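Local coordinates for protein Rbam17540 (Bacillus amyloliquefaciens, PDB 2YOY) that binds copper and, as a lytic polysaccharide monooxygenase of the CBM33 family, probably cleaves polysaccharide chains such as cellulose by oxidation, at residues Q28-V33 with F68-Q73; G85-F90 with T141-V146; S101-Y106 with G158-A163. One frame throughout, in Å; residues are numbered along the deposited sequence.

Contact 1. Residues Q28-V33 with F68-Q73; sequences QKYGSV and FGLDKQ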
loop_
_atom_site.group_PDB
_atom_site.type_symbol
_atom_site.label_atom_id
_atom_site.label_comp_id
_atom_site.label_asym_id
_atom_site.label_seq_id
_atom_site.Cartn_x
_atom_site.Cartn_y
_atom_site.Cartn_z
ATOM N N GLN A 28 -12.367 14.502 0.853
ATOM C CA GLN A 28 -11.475 15.661 1.078
ATOM C C GLN A 28 -10.123 15.214 1.634
ATOM O O GLN A 28 -9.096 15.799 1.331
ATOM C CB GLN A 28 -12.129 16.699 1.998
ATOM C CG GLN A 28 -12.913 17.710 1.176
ATOM C CD GLN A 28 -13.943 18.487 1.954
ATOM O OE1 GLN A 28 -14.304 18.152 3.091
ATOM N NE2 GLN A 28 -14.450 19.531 1.324
ATOM N N LYS A 29 -10.150 14.150 2.420
ATOM C CA LYS A 29 -8.962 13.633 3.124
ATOM C C LYS A 29 -8.176 12.649 2.221
ATOM O O LYS A 29 -6.953 12.661 2.231
ATOM C CB LYS A 29 -9.414 13.014 4.450
ATOM C CG LYS A 29 -8.332 12.364 5.275
ATOM C CD LYS A 29 -8.897 11.934 6.629
ATOM C CE LYS A 29 -7.824 11.232 7.454
ATOM N NZ LYS A 29 -8.366 10.967 8.819
ATOM N N TYR A 30 -8.867 11.796 1.465
ATOM C CA TYR A 30 -8.245 10.700 0.731
ATOM C C TYR A 30 -8.307 10.833 -0.801
ATOM O O TYR A 30 -7.551 10.142 -1.514
ATOM C CB TYR A 30 -8.962 9.356 1.064
ATOM C CG TYR A 30 -8.802 8.872 2.479
ATOM C CD1 TYR A 30 -9.682 9.276 3.494
ATOM C CD2 TYR A 30 -7.751 7.999 2.820
ATOM C CE1 TYR A 30 -9.525 8.820 4.800
ATOM C CE2 TYR A 30 -7.575 7.544 4.111
ATOM C CZ TYR A 30 -8.448 7.973 5.105
ATOM O OH TYR A 30 -8.279 7.541 6.396
ATOM N N GLY A 31 -9.225 11.659 -1.304
ATOM C CA GLY A 31 -9.608 11.651 -2.710
ATOM C C GLY A 31 -10.512 10.512 -3.112
ATOM O O GLY A 31 -11.062 9.821 -2.258
ATOM N N SER A 32 -10.681 10.312 -4.411
ATOM C CA SER A 32 -11.696 9.413 -4.932
ATOM C C SER A 32 -11.512 7.908 -4.680
ATOM O O SER A 32 -12.428 7.095 -4.962
ATOM C CB SER A 32 -11.853 9.647 -6.436
ATOM O OG SER A 32 -10.629 9.390 -7.116
ATOM N N VAL A 33 -10.352 7.521 -4.152
ATOM C CA VAL A 33 -10.137 6.145 -3.781
ATOM C C VAL A 33 -11.147 5.613 -2.778
ATOM O O VAL A 33 -11.297 4.414 -2.690
ATOM C CB VAL A 33 -8.678 5.925 -3.268
ATOM C CG1 VAL A 33 -8.458 6.562 -1.887
ATOM C CG2 VAL A 33 -8.350 4.449 -3.249
ATOM N N PHE A 68 -5.063 11.802 -7.260
ATOM C CA PHE A 68 -3.765 11.810 -6.619
ATOM C C PHE A 68 -3.856 12.070 -5.109
ATOM O O PHE A 68 -2.832 12.375 -4.484
ATOM C CB PHE A 68 -2.817 12.874 -7.224
ATOM C CG PHE A 68 -2.505 12.674 -8.686
ATOM C CD1 PHE A 68 -2.111 11.454 -9.161
ATOM C CD2 PHE A 68 -2.613 13.741 -9.579
ATOM C CE1 PHE A 68 -1.864 11.250 -10.514
ATOM C CE2 PHE A 68 -2.351 13.565 -10.924
ATOM C CZ PHE A 68 -1.974 12.318 -11.394
ATOM N N GLY A 69 -5.051 11.922 -4.513
ATOM C CA GLY A 69 -5.226 12.198 -3.091
ATOM C C GLY A 69 -4.317 11.447 -2.099
ATOM O O GLY A 69 -3.943 12.007 -1.092
ATOM N N LEU A 70 -4.012 10.203 -2.417
ATOM C CA LEU A 70 -3.178 9.384 -1.575
ATOM C C LEU A 70 -1.710 9.869 -1.518
ATOM O O LEU A 70 -0.980 9.511 -0.594
ATOM C CB LEU A 70 -3.239 7.949 -1.943
ATOM C CG LEU A 70 -4.614 7.325 -1.727
ATOM C CD1 LEU A 70 -4.558 5.949 -2.361
ATOM C CD2 LEU A 70 -5.002 7.231 -0.260
ATOM N N ASP A 71 -1.334 10.741 -2.445
ATOM C CA ASP A 71 0.045 11.163 -2.504
ATOM C C ASP A 71 0.399 12.264 -1.528
ATOM O O ASP A 71 1.580 12.529 -1.336
ATOM C CB ASP A 71 0.418 11.562 -3.926
ATOM C CG ASP A 71 0.388 10.402 -4.900
ATOM O OD1 ASP A 71 0.827 9.273 -4.539
ATOM O OD2 ASP A 71 -0.035 10.634 -6.066
ATOM N N LYS A 72 -0.603 12.882 -0.887
ATOM C CA LYS A 72 -0.323 13.834 0.164
ATOM C C LYS A 72 0.507 13.158 1.219
ATOM O O LYS A 72 0.333 11.982 1.486
ATOM C CB LYS A 72 -1.595 14.376 0.800
ATOM C CG LYS A 72 -2.380 15.312 -0.093
ATOM C CD LYS A 72 -3.345 16.164 0.736
ATOM C CE LYS A 72 -4.032 17.217 -0.120
ATOM N NZ LYS A 72 -4.890 18.091 0.724
ATOM N N GLN A 73 1.432 13.883 1.823
ATOM C CA GLN A 73 2.248 13.278 2.879
ATOM C C GLN A 73 2.714 14.281 3.898
ATOM O O GLN A 73 3.533 15.156 3.610
ATOM C CB GLN A 73 3.426 12.532 2.264
ATOM C CG GLN A 73 4.288 11.727 3.197
ATOM C CD GLN A 73 3.521 10.632 3.926
ATOM O OE1 GLN A 73 2.824 9.824 3.315
ATOM N NE2 GLN A 73 3.600 10.661 5.257
HETATM O O HOH W 1 -5.638 13.840 0.024
#
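Here the end of helix 23-30 packs against the short 3-10 turn at Leu-70, within the helix-and-loop region between strands 2-6 and 81-83 of the beta-sandwich in this lytic polysaccharide monooxygenase. The apolar part is carried by Leu-70. Its CG stands anti to the carbonyl carbon (chi1 -65°), which brings the branch toward residues 28-33, and Leu-70 CD2 comes to 3.9 Å from Val-33 CG1. The two side chains cross at about a right angle, CG1 touching the leucine fork at CG and both methyls. Leu-70 CD2 also meets the edge of the Tyr-30 ring, near its plane, 4.2 Å from Tyr-30 CD2; the phenol OH is held by Glu-17. An alanine in place of Leu-70 takes away the fork and would probably leave Val-33 and that ring edge poorly packed.

The backbones meet glycine to glycine, Gly-31 CA lying 4.4 Å from Gly-69 CA. A side chain on Gly-69 would run into Tyr-30 O, which instead receives a CA-H...O contact from Gly-69 CA at 3.5 Å.

No direct hydrogen bond joins the segments. One water bridges them, donating to Lys-29 O at 2.8 Å and to Gly-69 O at 2.7 Å.

Contact 2. Residues G85-F90 with T141-V146; sequences GGFNTF and THKIFV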
loop_
_atom_site.group_PDB
_atom_site.type_symbol
_atom_site.label_atom_id
_atom_site.label_comp_id
_atom_site.label_asym_id
_atom_site.label_seq_id
_atom_site.Cartn_x
_atom_site.Cartn_y
_atom_site.Cartn_z
ATOM N N GLY A 85 6.925 -4.684 16.019
ATOM C CA GLY A 85 8.032 -5.167 15.180
ATOM C C GLY A 85 8.038 -6.679 15.171
ATOM O O GLY A 85 7.468 -7.288 16.024
ATOM N N GLY A 86 8.685 -7.291 14.187
ATOM C CA GLY A 86 8.727 -8.736 14.118
ATOM C C GLY A 86 7.803 -9.284 13.081
ATOM O O GLY A 86 7.328 -8.553 12.210
ATOM N N PHE A 87 7.491 -10.569 13.184
ATOM C CA PHE A 87 6.608 -11.197 12.231
ATOM C C PHE A 87 5.183 -10.664 12.329
ATOM O O PHE A 87 4.631 -10.476 13.415
ATOM C CB PHE A 87 6.590 -12.707 12.364
ATOM C CG PHE A 87 7.770 -13.397 11.716
ATOM C CD1 PHE A 87 7.969 -13.341 10.327
ATOM C CD2 PHE A 87 8.642 -14.161 12.484
ATOM C CE1 PHE A 87 9.037 -14.021 9.728
ATOM C CE2 PHE A 87 9.704 -14.831 11.889
ATOM C CZ PHE A 87 9.881 -14.772 10.522
ATOM N N ASN A 88 4.616 -10.360 11.171
ATOM C CA ASN A 88 3.256 -9.837 11.094
ATOM C C ASN A 88 2.646 -10.457 9.917
ATOM O O ASN A 88 3.394 -10.884 9.016
ATOM C CB ASN A 88 3.319 -8.315 10.887
ATOM C CG ASN A 88 3.340 -7.569 12.206
ATOM O OD1 ASN A 88 2.276 -7.363 12.872
ATOM N ND2 ASN A 88 4.555 -7.213 12.637
ATOM N N THR A 89 1.307 -10.517 9.877
ATOM C CA THR A 89 0.650 -11.004 8.672
ATOM C C THR A 89 -0.014 -9.877 7.888
ATOM O O THR A 89 -0.503 -8.916 8.464
ATOM C CB THR A 89 -0.413 -12.032 9.013
ATOM O OG1 THR A 89 -1.323 -11.425 9.935
ATOM C CG2 THR A 89 0.234 -13.254 9.648
ATOM N N PHE A 90 -0.040 -10.047 6.571
ATOM C CA PHE A 90 -0.602 -9.054 5.638
ATOM C C PHE A 90 -1.581 -9.823 4.774
ATOM O O PHE A 90 -1.183 -10.694 4.006
ATOM C CB PHE A 90 0.512 -8.389 4.799
ATOM C CG PHE A 90 1.435 -7.605 5.626
ATOM C CD1 PHE A 90 2.448 -8.217 6.364
ATOM C CD2 PHE A 90 1.274 -6.202 5.750
ATOM C CE1 PHE A 90 3.268 -7.467 7.194
ATOM C CE2 PHE A 90 2.109 -5.460 6.595
ATOM C CZ PHE A 90 3.109 -6.086 7.310
ATOM N N THR A 141 -2.643 -14.457 2.497
ATOM C CA THR A 141 -1.998 -13.853 3.679
ATOM C C THR A 141 -0.515 -14.183 3.694
ATOM O O THR A 141 -0.144 -15.336 3.516
ATOM C CB THR A 141 -2.650 -14.416 4.957
ATOM O OG1 THR A 141 -4.020 -14.023 5.008
ATOM C CG2 THR A 141 -1.962 -13.919 6.229
ATOM N N HIS A 142 0.336 -13.158 3.868
ATOM C CA HIS A 142 1.762 -13.297 3.835
ATOM C C HIS A 142 2.379 -12.968 5.186
ATOM O O HIS A 142 1.973 -12.008 5.832
ATOM C CB HIS A 142 2.324 -12.319 2.792
ATOM C CG HIS A 142 1.655 -12.459 1.470
ATOM N ND1 HIS A 142 1.229 -11.382 0.739
ATOM C CD2 HIS A 142 1.233 -13.559 0.801
ATOM C CE1 HIS A 142 0.627 -11.799 -0.353
ATOM N NE2 HIS A 142 0.593 -13.118 -0.331
ATOM N N LYS A 143 3.395 -13.731 5.567
ATOM C CA LYS A 143 4.123 -13.516 6.839
ATOM C C LYS A 143 5.402 -12.837 6.506
ATOM O O LYS A 143 6.230 -13.402 5.835
ATOM C CB LYS A 143 4.440 -14.867 7.455
ATOM C CG LYS A 143 5.081 -14.813 8.829
ATOM C CD LYS A 143 5.324 -16.241 9.295
ATOM C CE LYS A 143 6.126 -16.312 10.577
ATOM N NZ LYS A 143 6.703 -17.667 10.699
ATOM N N ILE A 144 5.501 -11.592 6.952
ATOM C CA ILE A 144 6.589 -10.707 6.648
ATOM C C ILE A 144 7.196 -10.218 7.975
ATOM O O ILE A 144 6.474 -9.816 8.930
ATOM C CB ILE A 144 6.064 -9.543 5.837
ATOM C CG1 ILE A 144 5.431 -9.982 4.500
ATOM C CG2 ILE A 144 7.151 -8.510 5.545
ATOM C CD1 ILE A 144 6.376 -10.566 3.465
ATOM N N PHE A 145 8.526 -10.195 8.006
ATOM C CA PHE A 145 9.225 -9.703 9.169
ATOM C C PHE A 145 9.391 -8.193 9.111
ATOM O O PHE A 145 10.012 -7.676 8.226
ATOM C CB PHE A 145 10.566 -10.422 9.334
ATOM C CG PHE A 145 11.166 -10.220 10.704
ATOM C CD1 PHE A 145 10.838 -11.028 11.749
ATOM C CD2 PHE A 145 12.061 -9.176 10.914
ATOM C CE1 PHE A 145 11.402 -10.815 13.016
ATOM C CE2 PHE A 145 12.655 -8.965 12.180
ATOM C CZ PHE A 145 12.333 -9.811 13.207
ATOM N N VAL A 146 8.774 -7.461 10.030
ATOM C CA VAL A 146 8.884 -6.019 10.007
ATOM C C VAL A 146 10.120 -5.684 10.907
ATOM O O VAL A 146 10.188 -6.141 12.052
ATOM C CB VAL A 146 7.645 -5.375 10.646
ATOM C CG1 VAL A 146 7.821 -3.869 10.884
ATOM C CG2 VAL A 146 6.337 -5.731 9.914
#
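The ring of Phe-87 is held between two side chains of the neighbouring antiparallel strand. Over the centre of one face comes CD1 of Phe-145, whose edge points into the ring in a T-shaped pair with planes 85° apart and centroids 5.1 Å apart. Over the opposite face runs Lys-143, its CG anti to the backbone N and the chain extended beyond, so that CE lies 3.5 Å from the Phe-87 centroid. The ammonium follows as a cation-pi partner, NZ being 4.2 Å from the same centroid and 5° off the ring normal. Phe-145 in turn lays its own face over Gly-86 CA, a CH-pi contact of 3.9 Å to the ring centroid. Phe-87, Lys-143 and Phe-145 share one face of the sheet.

The backbone ladder sets the register: Phe-87 faces Phe-145 in a non-hydrogen-bonded pair, and Lys-143, paired with Thr-89, reaches the ring diagonally. Three hydrogen-bonded pairs, Gly-86 with Val-146, Asn-88 with Ile-144 and Phe-90 with His-142, contribute two bonds each. The shortest, from Val-146 N to Gly-86 O, is 2.8 Å and nearly straight (172°). Gly-86 O is gripped twice, since Asn-88 ND2 also donates to it at 3.1 Å, from above the carbonyl plane; that amide has a further acceptor in Arg-84 O.

On the other face, that of Asn-88, Phe-90, Ile-144 and Val-146, the Phe-90 ring crosses Ile-144 at about a right angle, CE1 meeting CB at 3.7 Å, and its edge reaches Val-146 CG2.

Strand 86-94 is the middle of a three-stranded antiparallel sheet, with 2-6 and 141-146 outermost. The face bearing Phe-90 and Val-146 packs onto strands 154-162 and 167-177, with Ile-144 against 123-130, as one wall of the beta-sandwich core.

Contact 3. Residues S101-Y106 with G158-A163; sequences SKWHYY and GVWDVA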
loop_
_atom_site.group_PDB
_atom_site.type_symbol
_atom_site.label_atom_id
_atom_site.label_comp_id
_atom_site.label_asym_id
_atom_site.label_seq_id
_atom_site.Cartn_x
_atom_site.Cartn_y
_atom_site.Cartn_z
ATOM N N SER A 101 2.538 -13.080 -10.089
ATOM C CA SER A 101 3.942 -13.439 -10.148
ATOM C C SER A 101 4.637 -13.293 -8.795
ATOM O O SER A 101 5.441 -14.131 -8.421
ATOM C CB SER A 101 4.679 -12.646 -11.218
ATOM O OG SER A 101 4.504 -11.277 -11.014
ATOM N N LYS A 102 4.336 -12.224 -8.065
ATOM C CA LYS A 102 4.926 -12.053 -6.725
ATOM C C LYS A 102 4.244 -10.939 -5.970
ATOM O O LYS A 102 3.558 -10.094 -6.546
ATOM C CB LYS A 102 6.439 -11.766 -6.770
ATOM C CG LYS A 102 6.822 -10.405 -7.322
ATOM C CD LYS A 102 8.322 -10.176 -7.251
ATOM C CE LYS A 102 8.670 -8.774 -7.657
ATOM N NZ LYS A 102 10.127 -8.510 -7.569
ATOM N N TRP A 103 4.437 -10.952 -4.659
ATOM C CA TRP A 103 4.216 -9.800 -3.838
ATOM C C TRP A 103 5.524 -9.416 -3.159
ATOM O O TRP A 103 6.434 -10.233 -2.960
ATOM C CB TRP A 103 3.184 -10.045 -2.750
ATOM C CG TRP A 103 1.813 -10.476 -3.152
ATOM C CD1 TRP A 103 0.676 -9.692 -3.164
ATOM C CD2 TRP A 103 1.365 -11.820 -3.438
ATOM N NE1 TRP A 103 -0.427 -10.459 -3.458
ATOM C CE2 TRP A 103 -0.038 -11.760 -3.637
ATOM C CE3 TRP A 103 2.005 -13.051 -3.516
ATOM C CZ2 TRP A 103 -0.818 -12.918 -3.915
ATOM C CZ3 TRP A 103 1.229 -14.202 -3.824
ATOM C CH2 TRP A 103 -0.148 -14.109 -4.027
ATOM N N HIS A 104 5.655 -8.133 -2.905
ATOM C CA HIS A 104 6.882 -7.576 -2.302
ATOM C C HIS A 104 6.559 -6.419 -1.378
ATOM O O HIS A 104 5.671 -5.595 -1.655
ATOM C CB HIS A 104 7.980 -7.279 -3.356
ATOM C CG HIS A 104 7.497 -6.624 -4.619
ATOM N ND1 HIS A 104 8.138 -5.532 -5.161
ATOM C CD2 HIS A 104 6.482 -6.928 -5.476
ATOM C CE1 HIS A 104 7.510 -5.154 -6.263
ATOM N NE2 HIS A 104 6.522 -6.004 -6.489
ATOM N N TYR A 105 7.243 -6.395 -0.235
ATOM C CA TYR A 105 6.948 -5.499 0.878
ATOM C C TYR A 105 8.193 -4.706 1.266
ATOM O O TYR A 105 9.296 -5.259 1.319
ATOM C CB TYR A 105 6.483 -6.313 2.102
ATOM C CG TYR A 105 5.106 -6.988 1.919
ATOM C CD1 TYR A 105 4.998 -8.220 1.342
ATOM C CD2 TYR A 105 3.938 -6.357 2.315
ATOM C CE1 TYR A 105 3.797 -8.829 1.163
ATOM C CE2 TYR A 105 2.672 -6.960 2.116
ATOM C CZ TYR A 105 2.632 -8.188 1.512
ATOM O OH TYR A 105 1.465 -8.863 1.342
ATOM N N TYR A 106 7.977 -3.422 1.539
ATOM C CA TYR A 106 8.997 -2.469 1.852
ATOM C C TYR A 106 8.556 -1.715 3.118
ATOM O O TYR A 106 7.364 -1.573 3.377
ATOM C CB TYR A 106 9.148 -1.473 0.723
ATOM C CG TYR A 106 9.418 -2.099 -0.636
ATOM C CD1 TYR A 106 8.402 -2.716 -1.372
ATOM C CD2 TYR A 106 10.699 -2.177 -1.144
ATOM C CE1 TYR A 106 8.670 -3.363 -2.567
ATOM C CE2 TYR A 106 10.949 -2.772 -2.358
ATOM C CZ TYR A 106 9.943 -3.365 -3.058
ATOM O OH TYR A 106 10.187 -3.992 -4.238
ATOM N N GLY A 158 3.023 -2.491 0.533
ATOM C CA GLY A 158 2.858 -3.722 -0.185
ATOM C C GLY A 158 2.572 -3.619 -1.654
ATOM O O GLY A 158 1.725 -2.829 -2.056
ATOM N N VAL A 159 3.283 -4.422 -2.444
ATOM C CA VAL A 159 3.132 -4.420 -3.881
ATOM C C VAL A 159 2.714 -5.819 -4.398
ATOM O O VAL A 159 3.334 -6.816 -4.072
ATOM C CB VAL A 159 4.412 -3.935 -4.564
ATOM C CG1 VAL A 159 4.171 -3.758 -6.065
ATOM C CG2 VAL A 159 4.917 -2.599 -3.983
ATOM N N TRP A 160 1.681 -5.861 -5.234
ATOM C CA TRP A 160 1.173 -7.067 -5.805
ATOM C C TRP A 160 1.397 -6.977 -7.325
ATOM O O TRP A 160 0.800 -6.122 -7.986
ATOM C CB TRP A 160 -0.302 -7.191 -5.455
ATOM C CG TRP A 160 -1.073 -8.249 -6.237
ATOM C CD1 TRP A 160 -0.586 -9.428 -6.692
ATOM C CD2 TRP A 160 -2.448 -8.184 -6.663
ATOM N NE1 TRP A 160 -1.563 -10.108 -7.351
ATOM C CE2 TRP A 160 -2.713 -9.368 -7.357
ATOM C CE3 TRP A 160 -3.471 -7.239 -6.511
ATOM C CZ2 TRP A 160 -3.969 -9.645 -7.926
ATOM C CZ3 TRP A 160 -4.712 -7.493 -7.070
ATOM C CH2 TRP A 160 -4.953 -8.717 -7.761
ATOM N N ASP A 161 2.269 -7.830 -7.851
ATOM C CA ASP A 161 2.536 -7.888 -9.302
ATOM C C ASP A 161 1.635 -8.901 -9.990
ATOM O O ASP A 161 1.614 -10.073 -9.603
ATOM C CB ASP A 161 3.979 -8.330 -9.563
ATOM C CG ASP A 161 5.002 -7.243 -9.301
ATOM O OD1 ASP A 161 4.666 -6.164 -8.714
ATOM O OD2 ASP A 161 6.207 -7.511 -9.628
ATOM N N VAL A 162 0.955 -8.461 -11.044
ATOM C CA VAL A 162 0.087 -9.346 -11.864
ATOM C C VAL A 162 0.964 -10.043 -12.908
ATOM O O VAL A 162 1.829 -9.426 -13.566
ATOM C CB VAL A 162 -1.051 -8.528 -12.530
ATOM C CG1 VAL A 162 -1.913 -9.417 -13.426
ATOM C CG2 VAL A 162 -1.901 -7.850 -11.480
ATOM N N ALA A 163 0.793 -11.351 -13.000
ATOM C CA ALA A 163 1.676 -12.202 -13.834
ATOM C C ALA A 163 1.546 -11.905 -15.342
ATOM O O ALA A 163 2.537 -11.925 -16.101
ATOM C CB ALA A 163 1.300 -13.636 -13.597
#
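His-104 lays one face of its imidazole over Val-159, whose CB sits 3.7 Å from the ring centroid in a CH-pi contact, while Lys-102 CE covers the opposite face. CG occupies the crowded position between backbone N and carbonyl carbon, and both ring nitrogens find partners at the edge. NE2 donates to Asp-161 OD1 at 2.9 Å, almost straight at 172°; the acceptor lies in the ring plane, yet the donor stands above the carboxylate, their planes 83° apart. ND1 and Tyr-106 OH share a hydrogen bond of 2.7 Å, and the two bonds together fix the ring's rotation. Lys-102 NZ, 4.5 Å from Asp-161 OD2, is too far for a salt bridge but probably steadies the buried carboxylate's charge.

On the reverse face of the sheet Trp-103 and Trp-160 lie side by side, their five-membered rings tilted by 19° and slid apart, with NE1 of Trp-103 3.4 Å from CD1 of Trp-160. Each indole N-H is used: Trp-103 bonds Tyr-94 OH and Trp-160 bonds Thr-100 OG1. The Trp-160 side chain comes close to the copper, as a neighbour and not a ligand. Beside them Tyr-105 packs on Gly-158 CA.

His-104 and Val-159 exchange two backbone hydrogen bonds in this antiparallel pair of the beta-sandwich core. Strand 100-108 has 123-130 as its other neighbour, and 154-162 passes the sheet on to 167-177.

Contacts 2 and 3 belong to facing sheets of one sandwich and meet in its core. Their centres are about 15 Å apart, and His-142 ND1 lies 2.6 Å from Tyr-105 OH, a probable hydrogen bond. His-142 CE1 packs 3.2 Å from Trp-103 CD2. Contact 1 closes before either opens and lies on the opposite side of the chain's centre from both, about 26 Å from contact 2 and about 22 Å from contact 3 between centres. Contact 3 borders the copper site of His-1 and His-98: the Trp-160 side chain is about 5 Å from the metal and Val-162 touches His-98. In contact 1, Val-33's side chain is about 13 Å from the copper.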